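Local coordinates for IroE protein (Escherichia coli, PDB 2GZS) that hydrolyses the trilactone siderophore enterobactin and its glucosylated forms, preferring the iron-free molecules and usually cutting once to give linear trimers, at residues D157-S162 with L192-K197; T196-I201 with G234-F239. All coordinates share one frame; numbering follows the deposited sequence.

Contact 1. Residues D157-S162 with L192-K197; sequences DSWLSS and LQFCTK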
loop_
_atom_site.group_PDB
_atom_site.type_symbol
_atom_site.label_atom_id
_atom_site.label_comp_id
_atom_site.label_asym_id
_atom_site.label_seq_id
_atom_site.Cartn_x
_atom_site.Cartn_y
_atom_site.Cartn_z
ATOM N N ASP A 157 -7.413 2.321 -6.881
ATOM C CA ASP A 157 -7.972 1.327 -7.793
ATOM C C ASP A 157 -8.489 0.122 -6.989
ATOM O O ASP A 157 -9.571 -0.441 -7.275
ATOM C CB ASP A 157 -6.959 0.963 -8.869
ATOM C CG ASP A 157 -7.504 0.045 -9.954
ATOM O OD1 ASP A 157 -8.494 0.489 -10.618
ATOM O OD2 ASP A 157 -7.034 -1.083 -10.211
ATOM N N SER A 158 -7.714 -0.244 -5.968
ATOM C CA SER A 158 -8.066 -1.418 -5.157
ATOM C C SER A 158 -9.177 -1.047 -4.184
ATOM O O SER A 158 -10.085 -1.879 -3.945
ATOM C CB SER A 158 -6.812 -1.817 -4.338
ATOM O OG SER A 158 -5.796 -2.254 -5.212
ATOM N N TRP A 159 -9.182 0.159 -3.612
ATOM C CA TRP A 159 -10.311 0.562 -2.754
ATOM C C TRP A 159 -11.616 0.474 -3.537
ATOM O O TRP A 159 -12.695 0.105 -3.071
ATOM C CB TRP A 159 -10.077 2.035 -2.292
ATOM C CG TRP A 159 -11.172 2.519 -1.370
ATOM C CD1 TRP A 159 -11.263 2.342 0.002
ATOM C CD2 TRP A 159 -12.337 3.262 -1.722
ATOM N NE1 TRP A 159 -12.407 2.928 0.471
ATOM C CE2 TRP A 159 -13.102 3.516 -0.585
ATOM C CE3 TRP A 159 -12.798 3.739 -2.953
ATOM C CZ2 TRP A 159 -14.305 4.223 -0.590
ATOM C CZ3 TRP A 159 -13.993 4.446 -2.979
ATOM C CH2 TRP A 159 -14.724 4.686 -1.835
ATOM N N LEU A 160 -11.580 0.787 -4.840
ATOM C CA LEU A 160 -12.784 0.703 -5.708
ATOM C C LEU A 160 -13.189 -0.726 -5.970
ATOM O O LEU A 160 -14.386 -0.985 -6.118
ATOM C CB LEU A 160 -12.533 1.380 -7.074
ATOM C CG LEU A 160 -12.559 2.907 -7.023
ATOM C CD1 LEU A 160 -11.935 3.484 -8.302
ATOM C CD2 LEU A 160 -14.007 3.371 -6.818
ATOM N N SER A 161 -12.239 -1.647 -6.069
ATOM C CA SER A 161 -12.600 -2.971 -6.613
ATOM C C SER A 161 -12.462 -4.108 -5.616
ATOM O O SER A 161 -13.036 -5.200 -5.799
ATOM C CB SER A 161 -11.731 -3.227 -7.841
ATOM O OG SER A 161 -11.657 -2.105 -8.733
ATOM N N SER A 162 -11.756 -3.970 -4.534
ATOM C CA SER A 162 -11.337 -5.133 -3.722
ATOM C C SER A 162 -12.332 -5.369 -2.595
ATOM O O SER A 162 -12.882 -4.402 -2.078
ATOM C CB SER A 162 -9.947 -4.849 -3.109
ATOM O OG SER A 162 -9.542 -5.974 -2.288
ATOM N N LEU A 192 -23.017 3.713 1.174
ATOM C CA LEU A 192 -22.924 2.645 2.171
ATOM C C LEU A 192 -22.154 1.430 1.680
ATOM O O LEU A 192 -21.668 0.690 2.520
ATOM C CB LEU A 192 -24.340 2.217 2.636
ATOM C CG LEU A 192 -25.152 3.367 3.242
ATOM C CD1 LEU A 192 -26.340 2.759 4.012
ATOM C CD2 LEU A 192 -24.348 4.302 4.124
ATOM N N GLN A 193 -21.989 1.196 0.396
ATOM C CA GLN A 193 -21.368 -0.084 0.001
ATOM C C GLN A 193 -19.897 -0.100 0.337
ATOM O O GLN A 193 -19.243 -1.147 0.415
ATOM C CB GLN A 193 -21.589 -0.246 -1.508
ATOM C CG GLN A 193 -20.886 -1.402 -2.195
ATOM C CD GLN A 193 -21.564 -2.737 -1.775
ATOM O OE1 GLN A 193 -21.872 -3.008 -0.620
ATOM N NE2 GLN A 193 -21.779 -3.538 -2.801
ATOM N N PHE A 194 -19.250 1.073 0.523
ATOM C CA PHE A 194 -17.824 1.097 0.816
ATOM C C PHE A 194 -17.558 1.387 2.267
ATOM O O PHE A 194 -16.435 1.742 2.669
ATOM C CB PHE A 194 -17.149 2.174 -0.111
ATOM C CG PHE A 194 -17.126 1.664 -1.553
ATOM C CD1 PHE A 194 -15.969 1.206 -2.152
ATOM C CD2 PHE A 194 -18.302 1.617 -2.296
ATOM C CE1 PHE A 194 -15.947 0.698 -3.423
ATOM C CE2 PHE A 194 -18.340 1.093 -3.561
ATOM C CZ PHE A 194 -17.162 0.621 -4.147
ATOM N N CYS A 195 -18.620 1.250 3.101
ATOM C CA CYS A 195 -18.472 1.541 4.526
ATOM C C CYS A 195 -17.463 0.669 5.259
ATOM O O CYS A 195 -16.959 1.097 6.310
ATOM C CB CYS A 195 -19.828 1.493 5.232
ATOM S SG CYS A 195 -20.645 -0.128 5.232
ATOM N N THR A 196 -17.150 -0.525 4.798
ATOM C CA THR A 196 -16.143 -1.312 5.537
ATOM C C THR A 196 -14.726 -1.122 5.030
ATOM O O THR A 196 -13.807 -1.870 5.356
ATOM C CB THR A 196 -16.502 -2.795 5.362
ATOM O OG1 THR A 196 -16.516 -3.150 3.968
ATOM C CG2 THR A 196 -17.918 -3.063 5.844
ATOM N N LYS A 197 -14.468 -0.162 4.162
ATOM C CA LYS A 197 -13.173 0.074 3.541
ATOM C C LYS A 197 -12.676 1.478 3.906
ATOM O O LYS A 197 -13.154 2.453 3.322
ATOM C CB LYS A 197 -13.195 -0.030 2.012
ATOM C CG LYS A 197 -13.541 -1.446 1.583
ATOM C CD LYS A 197 -13.305 -1.723 0.100
ATOM C CE LYS A 197 -14.524 -1.895 -0.755
ATOM N NZ LYS A 197 -14.188 -2.023 -2.222
HETATM O O HOH W 1 -15.940 -3.005 -4.396
#
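The C-terminal end of helix 150-161 is held against the loop leading into strand 198-203 by W159 and K197, each of which uses its side chain to bind the other's backbone carbonyl. K197 brings its ammonium into the helix end, where NZ donates to W159 O at 2.7 Å. It donates to S162 O as well, and NZ to S162 O is also 2.7 Å. In both bonds the nitrogen sits somewhat tilted from the carbonyl plane. The lysine chain bends at chi3 (-109°), which sets CE 3.3 Å from S162 O. A water accepts from NZ at 3.0 Å and donates to L160 O, giving the buried ammonium three partners. Carbonyls at the end of a helix carry its partial negative charge, so they probably favour the charged form of this lysine.

W159 returns the grip: its NE1 donates to K197 O at 3.0 Å with an N-H...O angle of 165°. The oxygen lies in the indole plane, while NE1 stands above the plane of the carbonyl. F194 puts CD1 over one indole face, toward the rim of the six-membered ring, while its CB sits at the rim, 3.5 Å from W159 CZ2. The two ring planes are turned 36° from each other, an oblique pairing. The edge of the F194 ring meets the W159 and L160 carbonyls, with CE1 3.3 Å from W159 O. Y168 of strand 167-171 packs edge-to-face with W159 and also touches K197. The contact lies at the far end of its helix, away from the active site, yet the layering is that of an alpha/beta hydrolase: a helix that follows the nucleophile S149, laid against the central sheet.

Contact 2. Residues T196-I201 with G234-F239; sequences TKHLAI and GVNAVF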
loop_
_atom_site.group_PDB
_atom_site.type_symbol
_atom_site.label_atom_id
_atom_site.label_comp_id
_atom_site.label_asym_id
_atom_site.label_seq_id
_atom_site.Cartn_x
_atom_site.Cartn_y
_atom_site.Cartn_z
ATOM N N THR A 196 -17.150 -0.525 4.798
ATOM C CA THR A 196 -16.143 -1.312 5.537
ATOM C C THR A 196 -14.726 -1.122 5.030
ATOM O O THR A 196 -13.807 -1.870 5.356
ATOM C CB THR A 196 -16.502 -2.795 5.362
ATOM O OG1 THR A 196 -16.516 -3.150 3.968
ATOM C CG2 THR A 196 -17.918 -3.063 5.844
ATOM N N LYS A 197 -14.468 -0.162 4.162
ATOM C CA LYS A 197 -13.173 0.074 3.541
ATOM C C LYS A 197 -12.676 1.478 3.906
ATOM O O LYS A 197 -13.154 2.453 3.322
ATOM C CB LYS A 197 -13.195 -0.030 2.012
ATOM C CG LYS A 197 -13.541 -1.446 1.583
ATOM C CD LYS A 197 -13.305 -1.723 0.100
ATOM C CE LYS A 197 -14.524 -1.895 -0.755
ATOM N NZ LYS A 197 -14.188 -2.023 -2.222
ATOM N N HIS A 198 -11.761 1.548 4.891
ATOM C CA HIS A 198 -11.199 2.816 5.340
ATOM C C HIS A 198 -10.238 3.390 4.318
ATOM O O HIS A 198 -9.409 2.607 3.835
ATOM C CB HIS A 198 -10.364 2.572 6.617
ATOM C CG HIS A 198 -9.508 3.703 7.040
ATOM N ND1 HIS A 198 -10.060 4.951 7.361
ATOM C CD2 HIS A 198 -8.171 3.787 7.242
ATOM C CE1 HIS A 198 -9.066 5.762 7.726
ATOM N NE2 HIS A 198 -7.929 5.095 7.657
ATOM N N LEU A 199 -10.380 4.673 4.003
ATOM C CA LEU A 199 -9.484 5.209 2.962
ATOM C C LEU A 199 -8.681 6.334 3.586
ATOM O O LEU A 199 -9.266 7.256 4.164
ATOM C CB LEU A 199 -10.330 5.757 1.805
ATOM C CG LEU A 199 -9.491 6.434 0.718
ATOM C CD1 LEU A 199 -8.511 5.468 0.079
ATOM C CD2 LEU A 199 -10.499 7.059 -0.279
ATOM N N ALA A 200 -7.385 6.285 3.498
ATOM C CA ALA A 200 -6.492 7.303 4.040
ATOM C C ALA A 200 -5.714 7.885 2.860
ATOM O O ALA A 200 -4.848 7.203 2.302
ATOM C CB ALA A 200 -5.527 6.731 5.068
ATOM N N ILE A 201 -6.018 9.142 2.499
ATOM C CA ILE A 201 -5.243 9.802 1.452
ATOM C C ILE A 201 -4.113 10.602 2.090
ATOM O O ILE A 201 -4.367 11.278 3.104
ATOM C CB ILE A 201 -6.144 10.740 0.613
ATOM C CG1 ILE A 201 -7.288 9.934 -0.030
ATOM C CG2 ILE A 201 -5.334 11.489 -0.417
ATOM C CD1 ILE A 201 -8.273 10.820 -0.791
ATOM N N GLY A 234 -21.071 7.382 3.677
ATOM C CA GLY A 234 -20.924 6.392 4.753
ATOM C C GLY A 234 -19.525 5.833 4.899
ATOM O O GLY A 234 -19.258 4.847 5.613
ATOM N N VAL A 235 -18.516 6.438 4.247
ATOM C CA VAL A 235 -17.148 5.973 4.248
ATOM C C VAL A 235 -16.290 6.673 5.299
ATOM O O VAL A 235 -16.413 7.881 5.449
ATOM C CB VAL A 235 -16.483 6.229 2.864
ATOM C CG1 VAL A 235 -15.005 5.909 2.855
ATOM C CG2 VAL A 235 -17.186 5.461 1.743
ATOM N N ASN A 236 -15.448 5.896 5.982
ATOM C CA ASN A 236 -14.443 6.462 6.883
ATOM C C ASN A 236 -13.259 6.878 6.008
ATOM O O ASN A 236 -12.472 5.986 5.662
ATOM C CB ASN A 236 -14.022 5.381 7.881
ATOM C CG ASN A 236 -13.017 5.799 8.942
ATOM O OD1 ASN A 236 -12.451 6.879 8.893
ATOM N ND2 ASN A 236 -12.815 4.916 9.919
ATOM N N ALA A 237 -13.185 8.151 5.676
ATOM C CA ALA A 237 -12.072 8.622 4.813
ATOM C C ALA A 237 -11.343 9.748 5.538
ATOM O O ALA A 237 -12.032 10.601 6.128
ATOM C CB ALA A 237 -12.569 9.158 3.507
ATOM N N VAL A 238 -10.042 9.787 5.504
ATOM C CA VAL A 238 -9.262 10.755 6.224
ATOM C C VAL A 238 -8.131 11.233 5.339
ATOM O O VAL A 238 -7.762 10.570 4.361
ATOM C CB VAL A 238 -8.671 10.185 7.528
ATOM C CG1 VAL A 238 -9.784 9.629 8.438
ATOM C CG2 VAL A 238 -7.688 9.065 7.289
ATOM N N PHE A 239 -7.572 12.378 5.725
ATOM C CA PHE A 239 -6.439 12.945 5.025
ATOM C C PHE A 239 -5.219 13.076 5.944
ATOM O O PHE A 239 -5.357 13.607 7.060
ATOM C CB PHE A 239 -6.861 14.326 4.492
ATOM C CG PHE A 239 -5.777 15.143 3.850
ATOM C CD1 PHE A 239 -4.985 14.509 2.895
ATOM C CD2 PHE A 239 -5.573 16.484 4.195
ATOM C CE1 PHE A 239 -3.982 15.195 2.246
ATOM C CE2 PHE A 239 -4.568 17.143 3.510
ATOM C CZ PHE A 239 -3.796 16.530 2.556
HETATM O O HOH W 2 -15.030 3.192 5.341
#
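V238 fits against H198 and A200 on one face of two neighbouring parallel strands. Its CG2 methyl sits between the imidazole and A200, 3.6 Å from H198 CE1 and 3.9 Å from A200 CB; the small alanine leaves room for the branched valine. H198 has CG anti to the backbone N (chi1 168°), and its ring turns ND1 toward N236 and CE1 toward V238. From there ND1 makes a weak hydrogen bond to N236 O at 3.1 Å, while the N236 amide crosses the ring obliquely. An alanine in place of H198 would probably cost N236 O its weak second donor and leave the V238 methyl without its ring neighbour.

On the opposite face the broad L199 lies beside the short A237, CB to CB 4.4 Å, large against small. I201 and F239 are both large and their side chains touch only loosely; the F239 ring instead brings CD1 within 3.3 Å of I201 O. Between the faces runs the backbone ladder: L199 N to N236 O, V238 N to L199 O, and I201 N to V238 O. N236 O thus receives two donors.

Strand 237-241 is outermost in the sheet, and strand 167-171 flanks 198-203 on its other side. Helix 219-232 covers the face bearing L199, A237 and F239, and L199 also meets L156 of helix 150-161.

How the contacts relate
Contacts 1 and 2 follow one another through T196 and K197, the end of the loop before strand 198-203, which both include. Their centres are 9 Å apart. Along the chain come helix 150-161, the loop before strand 198-203, that strand, and lastly strand 237-241, reached by way of helix 219-232. V235 joins the two, its CG1 lying 3.9 Å from W159 CZ2 and its CG2 near F194. Contact 1 thus joins the end of a helix to the loop entering strand 198-203, and contact 2 adds the outermost strand to that strand, building one side of the alpha/beta hydrolase fold away from the catalytic residues.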